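Local atomic coordinates of nitrite transporter NirC (Salmonella enterica subsp. enterica serovar Typhimurium, PDB entry 4FC4), a protein that forms an ion channel of the formate/nitrite transporter family that carries nitrite into and out of the cell across the cytoplasmic membrane. Residues B[17-20]-B[26-29]; B[29-34]-B[106-111]. All coordinates share one frame; numbering follows the deposited sequence.

In the fold
From the N terminus, helix 3-22 runs to the bend at Asn23, and the chain re-enters helix as 24-51. Interaction 1 closes this short turn, with five residues between its segments, joining the last part of one helix to the first turns of the next. Interaction 2 starts at Val29, where interaction 1 ends, and spans 71 intervening residues to reach helix 98-125, so the two follow one another along the chain without nesting or crossing. They also meet in space, their centres about 9 Å apart: the Phe27 ring reaches Gln107 and Thr108, and Ser20 reaches Gln107. Helix 24-51 is therefore common to both contacts, tying helix 3-22 to helix 98-125.

Interaction 1 (B[17-20]-B[26-29]); sequences ARLS and GFWV
Leu19 and Ser20 receive the ring of Phe27 in two different ways, a compact example of how an aromatic side chain fills the angle between consecutive helices. The ring reaches back from helix 24-51 towards the last turn of helix 3-22. Its CG lies anti to the backbone N (chi1 -167°), and this torsion carries CD1 up against the main chain of the earlier helix, 3.8 Å from Ser20 CA. Ser20 then lies along the CD1-CE1 side of the ring: its CB stands 3.9 Å from Phe27 CD1, and its OG lies over one face. The serine is thus met through its carbon atoms, with the hydroxyl above the aromatic surface.

Leu19 comes from another direction. Its CG sits at the ring edge, near the ring plane and 4.1 Å from Phe27 CD1, while the two side chains cross obliquely. The leucine branch point also lies against the backbone of the later helix, with CG 4.0 Å from Phe27 N. Of its two methyls, CD2 turns to the root of the phenylalanine, 4.1 Å from Phe27 CA, and CD1 rests against the main chain at Gly26 and Phe27, 4.3 Å from Gly26 C. The contact is dispersive throughout; the polar work is done nearby, where Asn23 OD1 receives the Gly26 N-H at the start of the helix. Phe27 extends beyond Ser20 to Gln107 and Thr108 of helix 98-125.

Backbone separation is correspondingly short, Ser20 CA and Phe27 CA being 5.5 Å apart. This is apolar packing at the junction of two consecutive helices, here joining the N-terminal helix to the first predicted transmembrane helix of the formate/nitrite transporter fold.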
loop_
_atom_site.group_PDB
_atom_site.type_symbol
_atom_site.label_atom_id
_atom_site.label_comp_id
_atom_site.label_asym_id
_atom_site.label_seq_id
_atom_site.Cartn_x
_atom_site.Cartn_y
_atom_site.Cartn_z
ATOM N N ALA B 17 6.099 -19.464 -29.650
ATOM C CA ALA B 17 6.495 -20.246 -30.789
ATOM C C ALA B 17 6.515 -19.448 -32.074
ATOM O O ALA B 17 7.449 -19.620 -32.876
ATOM C CB ALA B 17 5.584 -21.438 -30.945
ATOM N N ARG B 18 5.503 -18.588 -32.290
ATOM C CA ARG B 18 5.437 -17.829 -33.570
ATOM C C ARG B 18 6.556 -16.812 -33.565
ATOM O O ARG B 18 7.242 -16.619 -34.584
ATOM C CB ARG B 18 4.062 -17.172 -33.862
ATOM C CG ARG B 18 2.993 -18.167 -34.329
ATOM C CD ARG B 18 1.690 -17.518 -34.791
ATOM N NE ARG B 18 1.099 -16.739 -33.712
ATOM C CZ ARG B 18 0.273 -17.218 -32.789
ATOM N NH1 ARG B 18 -0.159 -16.415 -31.858
ATOM N NH2 ARG B 18 -0.131 -18.487 -32.804
ATOM N N LEU B 19 6.771 -16.221 -32.391
ATOM C CA LEU B 19 7.824 -15.247 -32.219
ATOM C C LEU B 19 9.203 -15.859 -32.515
ATOM O O LEU B 19 9.974 -15.284 -33.267
ATOM C CB LEU B 19 7.772 -14.643 -30.833
ATOM C CG LEU B 19 8.790 -13.544 -30.525
ATOM C CD1 LEU B 19 8.505 -12.390 -31.449
ATOM C CD2 LEU B 19 8.706 -13.093 -29.055
ATOM N N SER B 20 9.481 -17.027 -31.946
ATOM C CA SER B 20 10.751 -17.698 -32.095
ATOM C C SER B 20 11.086 -17.966 -33.570
ATOM O O SER B 20 12.198 -17.704 -34.033
ATOM C CB SER B 20 10.721 -18.994 -31.283
ATOM O OG SER B 20 11.938 -19.716 -31.415
ATOM N N GLY B 26 13.335 -10.301 -32.665
ATOM C CA GLY B 26 12.437 -9.856 -31.568
ATOM C C GLY B 26 12.427 -10.866 -30.439
ATOM O O GLY B 26 12.392 -10.480 -29.314
ATOM N N PHE B 27 12.514 -12.171 -30.753
ATOM C CA PHE B 27 12.741 -13.205 -29.737
ATOM C C PHE B 27 13.949 -12.906 -28.843
ATOM O O PHE B 27 13.841 -12.964 -27.625
ATOM C CB PHE B 27 12.861 -14.641 -30.324
ATOM C CG PHE B 27 12.773 -15.686 -29.254
ATOM C CD1 PHE B 27 11.526 -16.112 -28.782
ATOM C CD2 PHE B 27 13.933 -16.165 -28.622
ATOM C CE1 PHE B 27 11.445 -17.049 -27.760
ATOM C CE2 PHE B 27 13.838 -17.066 -27.578
ATOM C CZ PHE B 27 12.599 -17.524 -27.159
ATOM N N TRP B 28 15.088 -12.572 -29.450
ATOM C CA TRP B 28 16.287 -12.313 -28.672
ATOM C C TRP B 28 16.216 -11.021 -27.951
ATOM O O TRP B 28 16.644 -10.964 -26.775
ATOM C CB TRP B 28 17.561 -12.402 -29.506
ATOM C CG TRP B 28 17.837 -13.824 -29.882
ATOM C CD1 TRP B 28 17.388 -14.500 -31.001
ATOM C CD2 TRP B 28 18.592 -14.830 -29.106
ATOM N NE1 TRP B 28 17.815 -15.805 -31.002
ATOM C CE2 TRP B 28 18.542 -16.076 -29.898
ATOM C CE3 TRP B 28 19.309 -14.817 -27.903
ATOM C CZ2 TRP B 28 19.179 -17.245 -29.483
ATOM C CZ3 TRP B 28 19.961 -16.003 -27.503
ATOM C CH2 TRP B 28 19.886 -17.185 -28.272
ATOM N N VAL B 29 15.683 -9.977 -28.594
ATOM C CA VAL B 29 15.598 -8.687 -27.884
ATOM C C VAL B 29 14.745 -8.875 -26.602
ATOM O O VAL B 29 15.097 -8.487 -25.492
ATOM C CB VAL B 29 15.035 -7.549 -28.778
ATOM C CG1 VAL B 29 14.712 -6.312 -27.951
ATOM C CG2 VAL B 29 16.062 -7.151 -29.827
#

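Interaction 2 (B[29-34]-B[106-111]); sequences VSSAMA and PQTWLG
Ser31 fits against Gly111 and Thr108 where helix 29-34 crosses helix 106-111, illustrating how small residues let membrane helices approach. The segment axes come within 8.1 Å at a crossing angle of -58°, and Ser31 CA lies 4.7 Å from Gly111 CA. Starting at the root, Ser31 CB is directed towards helix 106-111 and stops 3.6 Å from Gly111 CA. One bond further, OG stands beside its own backbone N (chi1 -65°), which turns it away from the glycine and back along helix 24-51. There it is hydrogen-bonded to Phe27 O one turn earlier, while its outer side grazes Thr108, 3.9 Å from Thr108 CG2. The threonine offers this methyl and its CA to the serine; its OG1 is engaged by His83 ND1 and Ile104 O.

Next door, Ala32 CA approaches Gly111 O at 3.3 Å, with an angle of 146° at the hydrogen, a CA-H...O contact. Ala32 CB touches the same oxygen more loosely, at 4.0 Å. Ser31 O, close to Gly111 O, is hydrogen-bonded to Asn112 ND2.

With the hydroxyls bonded within or beyond their helices, 29-34 and 106-111 meet through van der Waals contact and one CA-H...O interaction, a cohesion well suited to buried transmembrane helices packed almost backbone to backbone; just beyond, the Asn112 side chain adds a conventional hydrogen bond between the helices.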
loop_
_atom_site.group_PDB
_atom_site.type_symbol
_atom_site.label_atom_id
_atom_site.label_comp_id
_atom_site.label_asym_id
_atom_site.label_seq_id
_atom_site.Cartn_x
_atom_site.Cartn_y
_atom_site.Cartn_z
ATOM N N VAL B 29 15.683 -9.977 -28.594
ATOM C CA VAL B 29 15.598 -8.687 -27.884
ATOM C C VAL B 29 14.745 -8.875 -26.602
ATOM O O VAL B 29 15.097 -8.487 -25.492
ATOM C CB VAL B 29 15.035 -7.549 -28.778
ATOM C CG1 VAL B 29 14.712 -6.312 -27.951
ATOM C CG2 VAL B 29 16.062 -7.151 -29.827
ATOM N N SER B 30 13.644 -9.560 -26.788
ATOM C CA SER B 30 12.625 -9.684 -25.801
ATOM C C SER B 30 13.060 -10.657 -24.652
ATOM O O SER B 30 12.763 -10.392 -23.474
ATOM C CB SER B 30 11.326 -10.051 -26.539
ATOM O OG SER B 30 10.276 -10.182 -25.636
ATOM N N SER B 31 13.790 -11.737 -24.979
ATOM C CA SER B 31 14.505 -12.516 -23.960
ATOM C C SER B 31 15.639 -11.726 -23.238
ATOM O O SER B 31 15.819 -11.855 -22.016
ATOM C CB SER B 31 15.140 -13.737 -24.601
ATOM O OG SER B 31 14.153 -14.593 -25.092
ATOM N N ALA B 32 16.458 -10.967 -23.982
ATOM C CA ALA B 32 17.512 -10.151 -23.327
ATOM C C ALA B 32 16.840 -9.176 -22.354
ATOM O O ALA B 32 17.358 -8.930 -21.259
ATOM C CB ALA B 32 18.392 -9.411 -24.350
ATOM N N MET B 33 15.705 -8.613 -22.767
ATOM C CA MET B 33 14.986 -7.696 -21.919
ATOM C C MET B 33 14.660 -8.335 -20.556
ATOM O O MET B 33 14.892 -7.737 -19.517
ATOM C CB MET B 33 13.708 -7.189 -22.598
ATOM C CG MET B 33 13.893 -6.254 -23.801
ATOM S SD MET B 33 12.267 -5.641 -24.348
ATOM C CE MET B 33 12.656 -4.163 -25.293
ATOM N N ALA B 34 14.140 -9.559 -20.552
ATOM C CA ALA B 34 13.773 -10.163 -19.290
ATOM C C ALA B 34 14.971 -10.336 -18.342
ATOM O O ALA B 34 14.833 -10.092 -17.152
ATOM C CB ALA B 34 13.036 -11.473 -19.480
ATOM N N PRO B 106 15.784 -23.565 -24.290
ATOM C CA PRO B 106 17.221 -23.213 -24.218
ATOM C C PRO B 106 17.543 -21.826 -24.838
ATOM O O PRO B 106 18.415 -21.088 -24.331
ATOM C CB PRO B 106 17.926 -24.357 -25.023
ATOM C CG PRO B 106 16.827 -25.097 -25.742
ATOM C CD PRO B 106 15.568 -24.887 -24.913
ATOM N N GLN B 107 16.879 -21.493 -25.946
ATOM C CA GLN B 107 16.964 -20.147 -26.500
ATOM C C GLN B 107 16.540 -19.050 -25.497
ATOM O O GLN B 107 17.238 -18.018 -25.383
ATOM C CB GLN B 107 16.046 -19.988 -27.683
ATOM C CG GLN B 107 16.229 -20.961 -28.828
ATOM C CD GLN B 107 15.553 -20.407 -30.087
ATOM O OE1 GLN B 107 15.752 -20.947 -31.157
ATOM N NE2 GLN B 107 14.750 -19.296 -29.946
ATOM N N THR B 108 15.408 -19.243 -24.818
ATOM C CA THR B 108 14.909 -18.195 -23.912
ATOM C C THR B 108 15.969 -18.030 -22.829
ATOM O O THR B 108 16.354 -16.927 -22.459
ATOM C CB THR B 108 13.557 -18.556 -23.280
ATOM O OG1 THR B 108 12.656 -19.088 -24.271
ATOM C CG2 THR B 108 12.909 -17.290 -22.576
ATOM N N TRP B 109 16.431 -19.159 -22.314
ATOM C CA TRP B 109 17.509 -19.207 -21.345
ATOM C C TRP B 109 18.706 -18.403 -21.803
ATOM O O TRP B 109 19.189 -17.574 -21.041
ATOM C CB TRP B 109 17.921 -20.670 -21.160
ATOM C CG TRP B 109 18.747 -20.917 -19.940
ATOM C CD1 TRP B 109 18.300 -21.296 -18.676
ATOM C CD2 TRP B 109 20.198 -20.787 -19.809
ATOM N NE1 TRP B 109 19.345 -21.433 -17.811
ATOM C CE2 TRP B 109 20.512 -21.136 -18.413
ATOM C CE3 TRP B 109 21.256 -20.486 -20.693
ATOM C CZ2 TRP B 109 21.824 -21.152 -17.933
ATOM C CZ3 TRP B 109 22.579 -20.506 -20.192
ATOM C CH2 TRP B 109 22.858 -20.861 -18.862
ATOM N N LEU B 110 19.214 -18.667 -23.029
ATOM C CA LEU B 110 20.397 -17.981 -23.557
ATOM C C LEU B 110 20.171 -16.467 -23.668
ATOM O O LEU B 110 21.089 -15.669 -23.322
ATOM C CB LEU B 110 20.866 -18.565 -24.899
ATOM C CG LEU B 110 21.558 -19.963 -24.882
ATOM C CD1 LEU B 110 21.803 -20.512 -26.281
ATOM C CD2 LEU B 110 22.859 -20.046 -24.054
ATOM N N GLY B 111 18.958 -16.075 -24.103
ATOM C CA GLY B 111 18.628 -14.670 -24.223
ATOM C C GLY B 111 18.624 -13.999 -22.866
ATOM O O GLY B 111 19.155 -12.925 -22.701
#